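Local coordinates for protein tricorn protease (Thermoplasma acidophilum, PDB 1K32) that probably trims peptides released by the proteasome, acting as a large hexameric serine protease whose beta-propeller domains are thought to gate the passage of substrate, at residues M202-S207 with F218-I222; A300-P305 with V622-K626. All blocks are in the same frame, centred on the assembly; numbering follows the deposited sequence.

Contact 1. Residues M202-S207 with F218-I222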
# COMPACT_ATOMS: atom_id res chain seq x y z
N MET A 202 48.17 -61.26 14.77
CA MET A 202 49.54 -60.76 14.80
C MET A 202 49.55 -59.33 15.32
O MET A 202 48.51 -58.69 15.42
CB MET A 202 50.15 -60.81 13.40
CG MET A 202 50.35 -62.23 12.88
SD MET A 202 50.85 -62.33 11.15
CE MET A 202 49.37 -62.53 10.41
N SER A 203 50.74 -58.82 15.63
CA SER A 203 50.85 -57.46 16.13
C SER A 203 50.40 -56.46 15.07
O SER A 203 49.87 -55.41 15.42
CB SER A 203 52.30 -57.16 16.55
OG SER A 203 53.17 -57.19 15.44
N THR A 204 50.59 -56.80 13.80
CA THR A 204 50.20 -55.93 12.69
C THR A 204 48.90 -56.38 12.01
O THR A 204 48.36 -57.44 12.29
CB THR A 204 51.33 -55.83 11.62
OG1 THR A 204 51.61 -57.14 11.09
CG2 THR A 204 52.61 -55.25 12.24
N HIS A 205 48.42 -55.55 11.09
CA HIS A 205 47.19 -55.76 10.34
C HIS A 205 47.28 -56.80 9.22
O HIS A 205 48.16 -56.74 8.38
CB HIS A 205 46.75 -54.42 9.76
CG HIS A 205 45.58 -54.52 8.83
ND1 HIS A 205 44.32 -54.88 9.26
CD2 HIS A 205 45.46 -54.23 7.51
CE1 HIS A 205 43.48 -54.80 8.25
NE2 HIS A 205 44.14 -54.41 7.18
N VAL A 206 46.35 -57.74 9.21
CA VAL A 206 46.33 -58.76 8.17
C VAL A 206 45.23 -58.41 7.20
O VAL A 206 44.11 -58.13 7.61
CB VAL A 206 46.07 -60.15 8.78
CG1 VAL A 206 45.85 -61.18 7.68
CG2 VAL A 206 47.24 -60.55 9.67
N SER A 207 45.55 -58.44 5.91
CA SER A 207 44.58 -58.10 4.89
C SER A 207 44.54 -59.10 3.73
O SER A 207 45.48 -59.88 3.53
CB SER A 207 44.90 -56.72 4.33
OG SER A 207 46.17 -56.73 3.71
N PHE A 218 48.06 -64.19 2.90
CA PHE A 218 47.57 -62.86 3.22
C PHE A 218 48.69 -61.84 3.20
O PHE A 218 49.86 -62.17 2.99
CB PHE A 218 46.91 -62.87 4.61
CG PHE A 218 47.80 -63.38 5.70
CD1 PHE A 218 48.74 -62.55 6.30
CD2 PHE A 218 47.71 -64.71 6.12
CE1 PHE A 218 49.59 -63.04 7.31
CE2 PHE A 218 48.55 -65.21 7.12
CZ PHE A 218 49.49 -64.37 7.72
N ILE A 219 48.32 -60.59 3.45
CA ILE A 219 49.29 -59.51 3.44
C ILE A 219 49.42 -58.81 4.78
O ILE A 219 48.42 -58.57 5.47
CB ILE A 219 48.92 -58.46 2.37
CG1 ILE A 219 48.99 -59.09 0.97
CG2 ILE A 219 49.84 -57.24 2.48
CD1 ILE A 219 48.43 -58.20 -0.12
N THR A 220 50.66 -58.48 5.16
CA THR A 220 50.91 -57.73 6.39
C THR A 220 52.29 -57.09 6.35
O THR A 220 53.14 -57.49 5.56
CB THR A 220 50.77 -58.60 7.66
OG1 THR A 220 50.73 -57.73 8.80
CG2 THR A 220 51.93 -59.56 7.80
N ASP A 221 52.51 -56.08 7.17
CA ASP A 221 53.81 -55.41 7.16
C ASP A 221 54.54 -55.55 8.49
O ASP A 221 55.24 -54.64 8.94
CB ASP A 221 53.62 -53.93 6.80
CG ASP A 221 52.70 -53.19 7.77
OD1 ASP A 221 52.34 -52.03 7.48
OD2 ASP A 221 52.34 -53.77 8.81
N ILE A 222 54.39 -56.72 9.11
CA ILE A 222 55.03 -56.97 10.39
C ILE A 222 56.54 -56.80 10.36
O ILE A 222 57.16 -56.57 11.40
CB ILE A 222 54.70 -58.37 10.91
CG1 ILE A 222 55.20 -58.51 12.35
CG2 ILE A 222 55.31 -59.42 9.99
CD1 ILE A 222 54.67 -59.70 13.08
O HOH W 1 49.79 -52.96 9.68

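Contact 2. Residues A300-P305 with V622-K626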
# COMPACT_ATOMS: atom_id res chain seq x y z
N ALA A 300 33.37 -23.33 -6.50
CA ALA A 300 33.50 -21.94 -6.11
C ALA A 300 34.05 -21.75 -4.71
O ALA A 300 33.87 -22.59 -3.82
CB ALA A 300 32.15 -21.25 -6.22
N GLU A 301 34.74 -20.63 -4.54
CA GLU A 301 35.34 -20.21 -3.28
C GLU A 301 35.42 -18.69 -3.38
O GLU A 301 35.07 -18.09 -4.40
CB GLU A 301 36.78 -20.76 -3.16
CG GLU A 301 36.93 -22.25 -3.42
CD GLU A 301 38.39 -22.71 -3.52
OE1 GLU A 301 39.05 -22.42 -4.54
OE2 GLU A 301 38.87 -23.37 -2.57
N ASP A 302 35.84 -18.06 -2.30
CA ASP A 302 36.07 -16.62 -2.27
C ASP A 302 35.35 -15.80 -3.36
O ASP A 302 35.84 -15.74 -4.49
CB ASP A 302 37.58 -16.41 -2.38
CG ASP A 302 38.02 -15.03 -1.97
OD1 ASP A 302 39.18 -14.67 -2.25
OD2 ASP A 302 37.20 -14.31 -1.36
N PHE A 303 34.21 -15.19 -3.04
CA PHE A 303 33.51 -14.33 -4.00
C PHE A 303 33.65 -12.92 -3.43
O PHE A 303 33.50 -12.73 -2.23
CB PHE A 303 32.04 -14.74 -4.14
CG PHE A 303 31.24 -14.61 -2.88
CD1 PHE A 303 30.62 -13.41 -2.56
CD2 PHE A 303 31.11 -15.69 -2.01
CE1 PHE A 303 29.87 -13.29 -1.39
CE2 PHE A 303 30.37 -15.58 -0.84
CZ PHE A 303 29.75 -14.38 -0.53
N SER A 304 33.95 -11.94 -4.27
CA SER A 304 34.15 -10.59 -3.75
C SER A 304 33.72 -9.46 -4.71
O SER A 304 33.80 -9.60 -5.92
CB SER A 304 35.64 -10.43 -3.41
OG SER A 304 35.85 -9.43 -2.43
N PRO A 305 33.24 -8.33 -4.16
CA PRO A 305 32.81 -7.22 -5.01
C PRO A 305 33.97 -6.34 -5.47
O PRO A 305 34.91 -6.09 -4.72
CB PRO A 305 31.85 -6.46 -4.12
CG PRO A 305 32.47 -6.63 -2.77
CD PRO A 305 32.85 -8.10 -2.76
N VAL A 622 26.81 -4.77 -1.09
CA VAL A 622 26.86 -5.94 -0.23
C VAL A 622 26.69 -7.21 -1.07
O VAL A 622 25.82 -7.28 -1.93
CB VAL A 622 25.73 -5.93 0.82
CG1 VAL A 622 25.86 -7.13 1.75
CG2 VAL A 622 25.76 -4.64 1.60
N MET A 623 27.55 -8.20 -0.83
CA MET A 623 27.44 -9.47 -1.52
C MET A 623 27.16 -10.51 -0.44
O MET A 623 27.78 -10.48 0.62
CB MET A 623 28.74 -9.83 -2.24
CG MET A 623 29.03 -9.00 -3.48
SD MET A 623 30.30 -9.80 -4.46
CE MET A 623 29.35 -11.13 -5.18
N VAL A 624 26.23 -11.40 -0.70
CA VAL A 624 25.93 -12.43 0.29
C VAL A 624 25.72 -13.78 -0.37
O VAL A 624 25.46 -13.87 -1.57
CB VAL A 624 24.64 -12.11 1.10
CG1 VAL A 624 24.81 -10.81 1.87
CG2 VAL A 624 23.44 -12.05 0.17
N ARG A 625 25.86 -14.81 0.45
CA ARG A 625 25.62 -16.18 0.04
C ARG A 625 24.40 -16.51 0.92
O ARG A 625 24.36 -16.14 2.10
CB ARG A 625 26.80 -17.07 0.43
CG ARG A 625 26.50 -18.56 0.41
CD ARG A 625 26.68 -19.18 -0.95
NE ARG A 625 28.07 -19.14 -1.38
CZ ARG A 625 28.49 -19.57 -2.57
NH1 ARG A 625 29.78 -19.49 -2.89
NH2 ARG A 625 27.62 -20.08 -3.43
N LYS A 626 23.39 -17.15 0.33
CA LYS A 626 22.21 -17.50 1.10
C LYS A 626 22.16 -19.01 1.32
O LYS A 626 22.99 -19.74 0.79
CB LYS A 626 20.94 -17.00 0.40
CG LYS A 626 20.89 -15.49 0.32
CD LYS A 626 19.52 -14.97 -0.09
CE LYS A 626 19.54 -13.44 -0.17
NZ LYS A 626 18.20 -12.87 -0.37

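Contact 1. Residues M202-S207 with F218-I222
At the mouth of a beta-hairpin in the six-bladed propeller, the loop between two blades leads through 202-206 into strand 207-212, and Ser-207 pairs with Ile-219 as an antiparallel hydrogen-bonded pair. Ser-207 N donates to Ile-219 O at 2.9 Å, and Ile-219 N donates to Ser-207 O. Beyond this pair side chains take over. Thr-220 holds OG1 opposite its own backbone N (chi1 -167°), which sets the hydroxyl against the loop. There it accepts from Thr-204 OG1 (2.5 Å to Thr-220 OG1) and donates to His-205 O (2.8 Å from Thr-220 OG1), arriving from above the carbonyl plane. A valine here would keep the branched shape but would probably leave the Thr-204 hydroxyl and His-205 carbonyl without this mate. A water joins His-205 N to Asp-221 OD2, while Asp-221 OD1 holds Gly-178 N. On the apolar flank Val-206 CG1 lies 3.5 Å from Phe-218 CD1, obliquely to the ring, and Met-202 SD makes an oblique Met-aromatic contact with it. Beyond the Ser-207 and Ile-219 pair the two segments are thus joined by hydroxyls, and Thr-220 OG1, as acceptor and donor at once, has both its bonds met inside the protein.

Contact 2. Residues A300-P305 with V622-K626
Ala-300 opens the strand with its methyl group near the end of Arg-625: Ala-300 CB lies 4.5 Å from Arg-625 NH1, at the edge of the guanidinium and near its plane. So small a side chain leaves room for the arginine, which bends at chi2 and chi3 and hydrogen-bonds Gly-629 O through NH2. Glu-301 and Asp-302 both point away from strand 622-626, and Asp-302 makes salt bridges with Arg-342 and Arg-614.

Phe-303 is the centre of the contact. Its CG sits between the backbone N and the carbonyl carbon (chi1 62°), and the ring reaches across to the second strand. Met-623 CB comes up in the ring plane, 3.7 Å from Phe-303 CE1, and the methyl Met-623 CE is 3.7 Å from Phe-303 CD1. The sulfur stands at the ring edge too, a Met-aromatic contact. Farther round the ring, Arg-625 CB is 4.1 Å from Phe-303 CE2, and the guanidinium stands nearly at right angles to the ring, at 87°. A flat, wide side chain suits this place because it spans both neighbours at once. Ser-304 points its CB away from strand 622-626, but its carbonyl carbon touches the sulfur, Ser-304 C lying 3.4 Å from Met-623 SD. Pro-305 then meets the same sulfur, with Pro-305 CD 3.5 Å from Met-623 SD; a proline nitrogen has no hydrogen to leave buried, and the flexible thioether fits against its ring.

The two strands run roughly antiparallel, 157° between directions and 7.3 Å between axes, as packed rather than paired strands. Strand 300-305 pairs with strand 311-315 in the first blade of the seven-bladed propeller; strand 621-626 lies between 612-615 and 631-635 in the last. The contact lies at the seam where these blades meet, consistent with a ring held there by side-chain packing; Arg-614 of strand 612-615 makes a cation-pi contact with Phe-303.

Contact 1 and contact 2 lie in different propellers and share no strand or sheet. Their centres are 50 Å apart, their nearest atoms about 33 Å, and they sit on opposite sides of the centre of the chain. Along the sequence they follow in series, contact 1 ending before contact 2 begins. The first is local: only ten residues separate the loop after one blade from the second strand of the next. The second spans more than three hundred residues, bringing the first and last blades of a seven-bladed ring together by side-chain packing. Contact 1 thus joins the link between successive blades to the next blade, and contact 2 lies at the seam between the first and last blades of the other propeller.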